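Local coordinates for periplasmic binding protein/LacI transcriptional regulator (Brachyspira murdochii, PDB 4KQC) that probably binds a carbohydrate between its two lobes, as a periplasmic solute-binding protein of the kind that serves an ABC transporter, at residues Phe92-Leu97 against Ser151-Gly156; Arg114-Ile119 against Met248-Gly253. All blocks are in the same frame, centred on the assembly; numbering follows the deposited sequence.

Interaction 1: residues Phe92-Leu97 against Ser151-Gly156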
ATOM      1  N   PHE A  92      -2.617  -9.086  -9.479  1.00 10.08           N
ATOM      2  CA  PHE A  92      -1.875  -9.177  -8.258  1.00 10.56           C
ATOM      3  C   PHE A  92      -1.442  -7.836  -7.739  1.00 10.77           C
ATOM      4  O   PHE A  92      -1.382  -6.876  -8.478  1.00 10.93           O
ATOM      5  CB  PHE A  92      -0.760 -10.228  -8.330  1.00 10.10           C
ATOM      6  CG  PHE A  92       0.441  -9.832  -9.120  1.00 10.55           C
ATOM      7  CD1 PHE A  92       0.339  -9.680 -10.461  1.00  9.97           C
ATOM      8  CD2 PHE A  92       1.678  -9.656  -8.527  1.00 10.83           C
ATOM      9  CE1 PHE A  92       1.430  -9.365 -11.224  1.00 10.86           C
ATOM     10  CE2 PHE A  92       2.790  -9.337  -9.274  1.00 11.35           C
ATOM     11  CZ  PHE A  92       2.668  -9.176 -10.651  1.00 10.48           C
ATOM     12  N   ASP A  93      -1.153  -7.756  -6.434  1.00 10.99           N
ATOM     13  CA  ASP A  93      -0.933  -6.426  -5.816  1.00 12.62           C
ATOM     14  C   ASP A  93      -2.196  -5.549  -6.120  1.00 12.60           C
ATOM     15  O   ASP A  93      -3.321  -6.067  -6.042  1.00 14.38           O
ATOM     16  CB  ASP A  93       0.392  -5.810  -6.329  1.00 12.85           C
ATOM     17  CG  ASP A  93       0.832  -4.633  -5.530  1.00 15.80           C
ATOM     18  OD1 ASP A  93       1.283  -4.861  -4.364  1.00 17.07           O
ATOM     19  OD2 ASP A  93       0.695  -3.509  -6.013  1.00 18.22           O
ATOM     20  N   SER A  94      -2.060  -4.298  -6.571  1.00 13.77           N
ATOM     21  CA  SER A  94      -3.252  -3.530  -6.862  1.00 14.97           C
ATOM     22  C   SER A  94      -4.021  -4.063  -8.075  1.00 14.60           C
ATOM     23  O   SER A  94      -5.185  -3.612  -8.322  1.00 14.86           O
ATOM     24  CB  SER A  94      -2.898  -2.053  -7.023  1.00 14.90           C
ATOM     25  OG  SER A  94      -1.833  -1.931  -7.911  1.00 16.42           O
ATOM     26  N   GLY A  95      -3.397  -4.956  -8.869  1.00 13.05           N
ATOM     27  CA  GLY A  95      -4.116  -5.668  -9.918  1.00 13.48           C
ATOM     28  C   GLY A  95      -4.617  -4.748 -11.007  1.00 12.36           C
ATOM     29  O   GLY A  95      -3.892  -3.873 -11.457  1.00 12.79           O
ATOM     30  N   ILE A  96      -5.838  -4.987 -11.459  1.00 12.67           N
ATOM     31  CA  ILE A  96      -6.440  -4.264 -12.579  1.00 12.46           C
ATOM     32  C   ILE A  96      -7.537  -3.392 -11.958  1.00 13.34           C
ATOM     33  O   ILE A  96      -8.325  -3.889 -11.124  1.00 12.52           O
ATOM     34  CB  ILE A  96      -7.112  -5.228 -13.561  1.00 12.25           C
ATOM     35  CG1 ILE A  96      -6.121  -6.067 -14.333  1.00 13.20           C
ATOM     36  CG2 ILE A  96      -7.942  -4.471 -14.594  1.00 13.42           C
ATOM     37  CD1 ILE A  96      -5.645  -7.294 -13.658  1.00 13.54           C
ATOM     38  N   LEU A  97      -7.612  -2.136 -12.321  1.00 13.83           N
ATOM     39  CA  LEU A  97      -8.687  -1.293 -11.742  1.00 16.05           C
ATOM     40  C   LEU A  97     -10.014  -1.883 -12.116  1.00 15.40           C
ATOM     41  O   LEU A  97     -10.214  -2.295 -13.244  1.00 14.90           O
ATOM     42  CB  LEU A  97      -8.672   0.133 -12.286  1.00 16.82           C
ATOM     43  CG  LEU A  97      -7.648   1.119 -11.797  1.00 19.64           C
ATOM     44  CD1 LEU A  97      -7.847   2.444 -12.576  1.00 18.88           C
ATOM     45  CD2 LEU A  97      -7.708   1.348 -10.304  1.00 21.28           C
ATOM     46  N   SER A 151      -7.199   6.740  -6.707  1.00 15.33           N
ATOM     47  CA  SER A 151      -7.257   5.434  -7.343  1.00 17.10           C
ATOM     48  C   SER A 151      -7.935   4.494  -6.309  1.00 15.83           C
ATOM     49  O   SER A 151      -8.076   4.822  -5.110  1.00 14.56           O
ATOM     50  CB  SER A 151      -5.826   4.970  -7.675  1.00 18.48           C
ATOM     51  OG  SER A 151      -5.127   4.483  -6.479  1.00 19.41           O
ATOM     52  N   ASP A 152      -8.244   3.290  -6.741  1.00 17.13           N
ATOM     53  CA  ASP A 152      -8.733   2.205  -5.895  0.60 17.35           C
ATOM     54  C   ASP A 152      -7.868   1.992  -4.647  1.00 16.52           C
ATOM     55  O   ASP A 152      -8.380   1.829  -3.548  1.00 15.70           O
ATOM     56  CB  ASP A 152      -8.743   0.949  -6.780  0.60 19.47           C
ATOM     57  CG  ASP A 152      -9.298  -0.232  -6.117  0.60 21.20           C
ATOM     58  OD1 ASP A 152     -10.409  -0.120  -5.578  0.60 23.02           O
ATOM     59  OD2 ASP A 152      -8.630  -1.301  -6.219  0.60 25.15           O
ATOM     60  N   THR A 153      -6.558   1.982  -4.836  1.00 14.61           N
ATOM     61  CA  THR A 153      -5.596   1.813  -3.736  1.00 14.97           C
ATOM     62  C   THR A 153      -5.638   2.966  -2.725  1.00 12.93           C
ATOM     63  O   THR A 153      -5.767   2.758  -1.519  1.00 13.03           O
ATOM     64  CB  THR A 153      -4.172   1.706  -4.288  1.00 16.69           C
ATOM     65  OG1 THR A 153      -4.115   0.606  -5.221  1.00 20.76           O
ATOM     66  CG2 THR A 153      -3.161   1.565  -3.192  1.00 16.08           C
ATOM     67  N   GLY A 154      -5.632   4.175  -3.200  1.00 11.88           N
ATOM     68  CA  GLY A 154      -5.649   5.340  -2.289  1.00 11.73           C
ATOM     69  C   GLY A 154      -6.974   5.394  -1.561  1.00 10.98           C
ATOM     70  O   GLY A 154      -7.025   5.678  -0.363  1.00 11.87           O
ATOM     71  N   ILE A 155      -8.075   5.171  -2.291  1.00 10.99           N
ATOM     72  CA  ILE A 155      -9.416   5.227  -1.660  1.00 11.88           C
ATOM     73  C   ILE A 155      -9.517   4.160  -0.552  1.00 12.39           C
ATOM     74  O   ILE A 155      -9.954   4.430   0.544  1.00 13.37           O
ATOM     75  CB  ILE A 155     -10.515   5.100  -2.703  1.00 13.66           C
ATOM     76  CG1 ILE A 155     -10.483   6.347  -3.652  1.00 14.12           C
ATOM     77  CG2 ILE A 155     -11.870   4.910  -2.075  1.00 14.62           C
ATOM     78  CD1 ILE A 155     -11.305   6.120  -4.894  1.00 14.71           C
ATOM     79  N   GLY A 156      -9.119   2.938  -0.861  1.00 12.54           N
ATOM     80  CA  GLY A 156      -9.198   1.908   0.108  1.00 12.17           C
ATOM     81  C   GLY A 156      -8.264   2.052   1.285  1.00 11.52           C
ATOM     82  O   GLY A 156      -8.673   1.786   2.430  1.00 12.13           O
TER
HETATM   83  O   HOH W   1      -6.692  -1.414  -8.268  1.00 30.41           O
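Asp152 and Thr153, the first two residues of helix 152-171, meet Leu97 and Ser94 of the loop that follows strand 89-92. Ser151 comes just before them, at the N-cap position; its OG is hydrogen-bonded to Asp149, and its carbonyl O receives Ile155 N at 2.8 Å to open the helical pattern. At Asp152 the side chain leans toward the loop, and the methyl CD2 of Leu97 packs on its CB at 3.7 Å. Leu97 and Asp152 run antiparallel, so the methyl lies alongside the methylene and not against the carboxylate. With CG anti to the backbone N (chi1 -176°), Asp152 carries its carboxylate on toward Ser94. There a water links the two sides, donating to Ser94 O at 2.7 Å and to Asp152 OD2 at 2.8 Å, the two arms opening by about 116°, close to tetrahedral. Asp152 is modelled in two conformers and the bridge is described for one, so it should be read with that reservation. Thr153 follows: its OG1, anti to the carbonyl carbon, lies 3.4 Å from Ser94 CB. It meets the methylene, while Ser94 OG is taken by Lys12. The loop presents Ser94 through a type II' turn from Phe92 to Gly95, closed by Gly95 N to Phe92 O at 2.8 Å. A weak bond from Ser94 N to Asp93 OD2 lies inside that turn. With no direct hydrogen bond across it, the contact joins the lobes through one water and two short side-chain contacts, consistent with a cleft that can open and close as in relatives of this fold. The turn stands at the end of strand 89-92, with Phe92 packed on helices 18-33 and 273-288, and across the cleft it faces the N-terminal end of helix 152-171.

Interaction 2: residues Arg114-Ile119 against Met248-Gly253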
ATOM      1  N   ARG A 114      -8.160  -2.082   2.922  1.00 12.82           N
ATOM      2  CA  ARG A 114      -9.027  -1.561   3.951  1.00 12.88           C
ATOM      3  C   ARG A 114      -8.721  -2.187   5.329  1.00 12.25           C
ATOM      4  O   ARG A 114      -8.601  -1.478   6.341  1.00 12.63           O
ATOM      5  CB  ARG A 114     -10.507  -1.738   3.611  1.00 12.86           C
ATOM      6  CG  ARG A 114     -10.935  -0.784   2.510  1.00 13.89           C
ATOM      7  CD  ARG A 114     -12.279  -1.194   1.924  1.00 15.89           C
ATOM      8  NE  ARG A 114     -12.753  -0.167   0.982  1.00 17.04           N
ATOM      9  CZ  ARG A 114     -12.287  -0.009  -0.272  1.00 17.75           C
ATOM     10  NH1 ARG A 114     -11.388  -0.839  -0.816  1.00 17.67           N
ATOM     11  NH2 ARG A 114     -12.769   0.985  -0.995  1.00 21.17           N
ATOM     12  N   ALA A 115      -8.468  -3.502   5.320  1.00 12.02           N
ATOM     13  CA  ALA A 115      -8.098  -4.212   6.534  1.00 11.85           C
ATOM     14  C   ALA A 115      -6.764  -3.816   7.073  1.00 11.79           C
ATOM     15  O   ALA A 115      -6.622  -3.691   8.272  1.00 11.53           O
ATOM     16  CB  ALA A 115      -8.084  -5.695   6.240  1.00 13.31           C
ATOM     17  N   ALA A 116      -5.795  -3.568   6.211  1.00 11.40           N
ATOM     18  CA  ALA A 116      -4.477  -3.164   6.654  1.00 12.07           C
ATOM     19  C   ALA A 116      -4.564  -1.777   7.297  1.00 11.79           C
ATOM     20  O   ALA A 116      -3.953  -1.488   8.335  1.00 11.53           O
ATOM     21  CB  ALA A 116      -3.549  -3.159   5.502  1.00 12.94           C
ATOM     22  N   ALA A 117      -5.325  -0.894   6.658  1.00 11.03           N
ATOM     23  CA  ALA A 117      -5.503   0.454   7.161  1.00 10.94           C
ATOM     24  C   ALA A 117      -6.262   0.502   8.482  1.00 11.83           C
ATOM     25  O   ALA A 117      -6.041   1.401   9.293  1.00 11.84           O
ATOM     26  CB  ALA A 117      -6.194   1.301   6.087  1.00 11.79           C
ATOM     27  N   ALA A 118      -7.171  -0.437   8.669  1.00 11.93           N
ATOM     28  CA  ALA A 118      -7.874  -0.588   9.915  1.00 12.05           C
ATOM     29  C   ALA A 118      -6.934  -0.952  11.033  1.00 11.84           C
ATOM     30  O   ALA A 118      -7.200  -0.560  12.166  1.00 13.63           O
ATOM     31  CB  ALA A 118      -9.010  -1.576   9.787  1.00 12.71           C
ATOM     32  N   ILE A 119      -5.850  -1.696  10.769  1.00 11.77           N
ATOM     33  CA  ILE A 119      -4.874  -2.018  11.820  1.00 12.04           C
ATOM     34  C   ILE A 119      -4.288  -0.681  12.300  1.00 11.63           C
ATOM     35  O   ILE A 119      -4.124  -0.440  13.504  1.00 12.04           O
ATOM     36  CB  ILE A 119      -3.733  -2.951  11.318  1.00 12.84           C
ATOM     37  CG1 ILE A 119      -4.274  -4.319  10.869  1.00 15.17           C
ATOM     38  CG2 ILE A 119      -2.625  -2.994  12.364  1.00 13.09           C
ATOM     39  CD1 ILE A 119      -3.272  -5.138  10.096  1.00 17.79           C
HETATM   40  N   MSE A 248       1.873   7.348  11.886  1.00  9.18           N
HETATM   41  CA  MSE A 248       1.883   5.909  11.513  1.00 10.00           C
HETATM   42  C   MSE A 248       1.815   5.817  10.003  1.00 10.31           C
HETATM   43  O   MSE A 248       1.071   6.579   9.399  1.00 10.16           O
HETATM   44  CB  MSE A 248       0.724   5.152  12.209  1.00 11.67           C
HETATM   45  CG  MSE A 248       0.967   5.194  13.723  1.00 12.37           C
HETATM   46 SE   MSE A 248      -0.634   4.463  14.568  0.65 14.39          SE
HETATM   47  CE  MSE A 248       0.158   4.535  16.359  1.00 13.83           C
ATOM     48  N   GLY A 249       2.443   4.789   9.443  1.00 10.68           N
ATOM     49  CA  GLY A 249       2.501   4.624   8.006  1.00 11.48           C
ATOM     50  C   GLY A 249       2.094   3.283   7.455  1.00 11.11           C
ATOM     51  O   GLY A 249       1.450   2.476   8.080  1.00 10.59           O
ATOM     52  N   PHE A 250       2.550   3.053   6.255  1.00 10.68           N
ATOM     53  CA  PHE A 250       2.172   1.911   5.435  1.00 12.36           C
ATOM     54  C   PHE A 250       3.370   1.601   4.511  1.00 12.20           C
ATOM     55  O   PHE A 250       4.105   2.515   4.013  1.00 12.99           O
ATOM     56  CB  PHE A 250       0.971   2.330   4.601  1.00 12.60           C
ATOM     57  CG  PHE A 250       0.041   1.232   4.197  1.00 13.69           C
ATOM     58  CD1 PHE A 250       0.487   0.142   3.436  1.00 15.31           C
ATOM     59  CD2 PHE A 250      -1.272   1.301   4.579  1.00 13.98           C
ATOM     60  CE1 PHE A 250      -0.414  -0.861   3.077  1.00 14.42           C
ATOM     61  CE2 PHE A 250      -2.171   0.312   4.228  1.00 15.43           C
ATOM     62  CZ  PHE A 250      -1.710  -0.785   3.463  1.00 15.50           C
ATOM     63  N   ASP A 251       3.610   0.309   4.299  1.00 12.19           N
ATOM     64  CA  ASP A 251       4.754  -0.186   3.552  1.00 11.96           C
ATOM     65  C   ASP A 251       6.079   0.134   4.267  1.00 11.96           C
ATOM     66  O   ASP A 251       6.052   0.212   5.490  1.00 12.42           O
ATOM     67  CB  ASP A 251       4.694   0.313   2.096  1.00 11.56           C
ATOM     68  CG  ASP A 251       3.537  -0.315   1.315  1.00 15.03           C
ATOM     69  OD1 ASP A 251       3.278  -1.502   1.523  1.00 16.40           O
ATOM     70  OD2 ASP A 251       2.906   0.389   0.460  1.00 17.37           O
ATOM     71  N   SER A 252       7.221   0.206   3.572  1.00 12.14           N
ATOM     72  CA  SER A 252       8.515   0.405   4.255  1.00 12.71           C
ATOM     73  C   SER A 252       9.420   1.279   3.400  1.00 13.90           C
ATOM     74  O   SER A 252       9.063   2.441   3.243  1.00 13.91           O
ATOM     75  CB  SER A 252       9.138  -0.925   4.758  1.00 13.18           C
ATOM     76  OG  SER A 252       9.361  -1.853   3.735  1.00 12.46           O
ATOM     77  N   GLY A 253      10.547   0.771   2.902  1.00 13.43           N
ATOM     78  CA  GLY A 253      11.566   1.634   2.348  1.00 14.06           C
ATOM     79  C   GLY A 253      12.476   2.220   3.383  1.00 13.91           C
ATOM     80  O   GLY A 253      12.034   2.472   4.526  1.00 12.18           O
TER
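Phe250, the last residue of strand 246-250, brings its ring up to the first turns of helix 113-133, where Ala116 and Ala117 receive it. The tight part is small. Ala116 CB sits 3.6 Å from Phe250 CZ and 3.9 Å from Phe250 CE2, so a single methyl rests obliquely against the far corner of the ring. Backing it, Ala117 N comes obliquely to 4.2 Å from Phe250 CE2, a looser approach. What brings the ring so far is the first torsion of Phe250: CG lies roughly anti to the backbone N (chi1 -152°), which carries the phenyl group off the strand toward the helix. With only a methyl on the helix at this point, the ring comes close to the helix backbone. Tyr210 of the adjacent strand touches both Ala117 and Phe250 and fills in beside them. The other side of the helix is loose: Arg114 and Ala115 are exposed, and the arginine turns away from the strand to form a salt bridge with Glu159. A nitrate ion, probably from the crystallisation liquor, lies about 4 Å from the side chain of Ala116. Round the ring itself the surroundings turn polar. Asp251 OD1 lies in the ring plane at its edge, 3.8 Å from Phe250 CD1, and also accepts a hydrogen bond from Gln271. Asp251 OD2 forms a salt bridge with Arg157, whose guanidinium group in turn makes a cation-pi contact with Phe250. Between helix and strand, then, the attraction is apolar and undirected, whereas the cation-pi contact with Arg157 adds a charged interaction on the ring; an aromatic ring beside an aspartate and an arginine is consistent with the sugar-binding clefts of this family.

From the N terminus the chain builds most of the first lobe, reaches the loop at 92-97, adds strand 105-110 and then passes to the second lobe, where it enters helix 113-133. Interaction 1 closes a loop of 53 intervening residues when 151-156 comes back to face 92-97 across the cleft. Interaction 2 closes a longer one, of 128 residues, within the second lobe, joining the start of that helix to strand 246-250. Since 114-119 falls inside the first loop and 248-253 beyond it, the two cross. They also touch: Gly156 O lies 3.4 Å from Arg114 CG, placing the starts of helices 113-133 and 152-171 side by side.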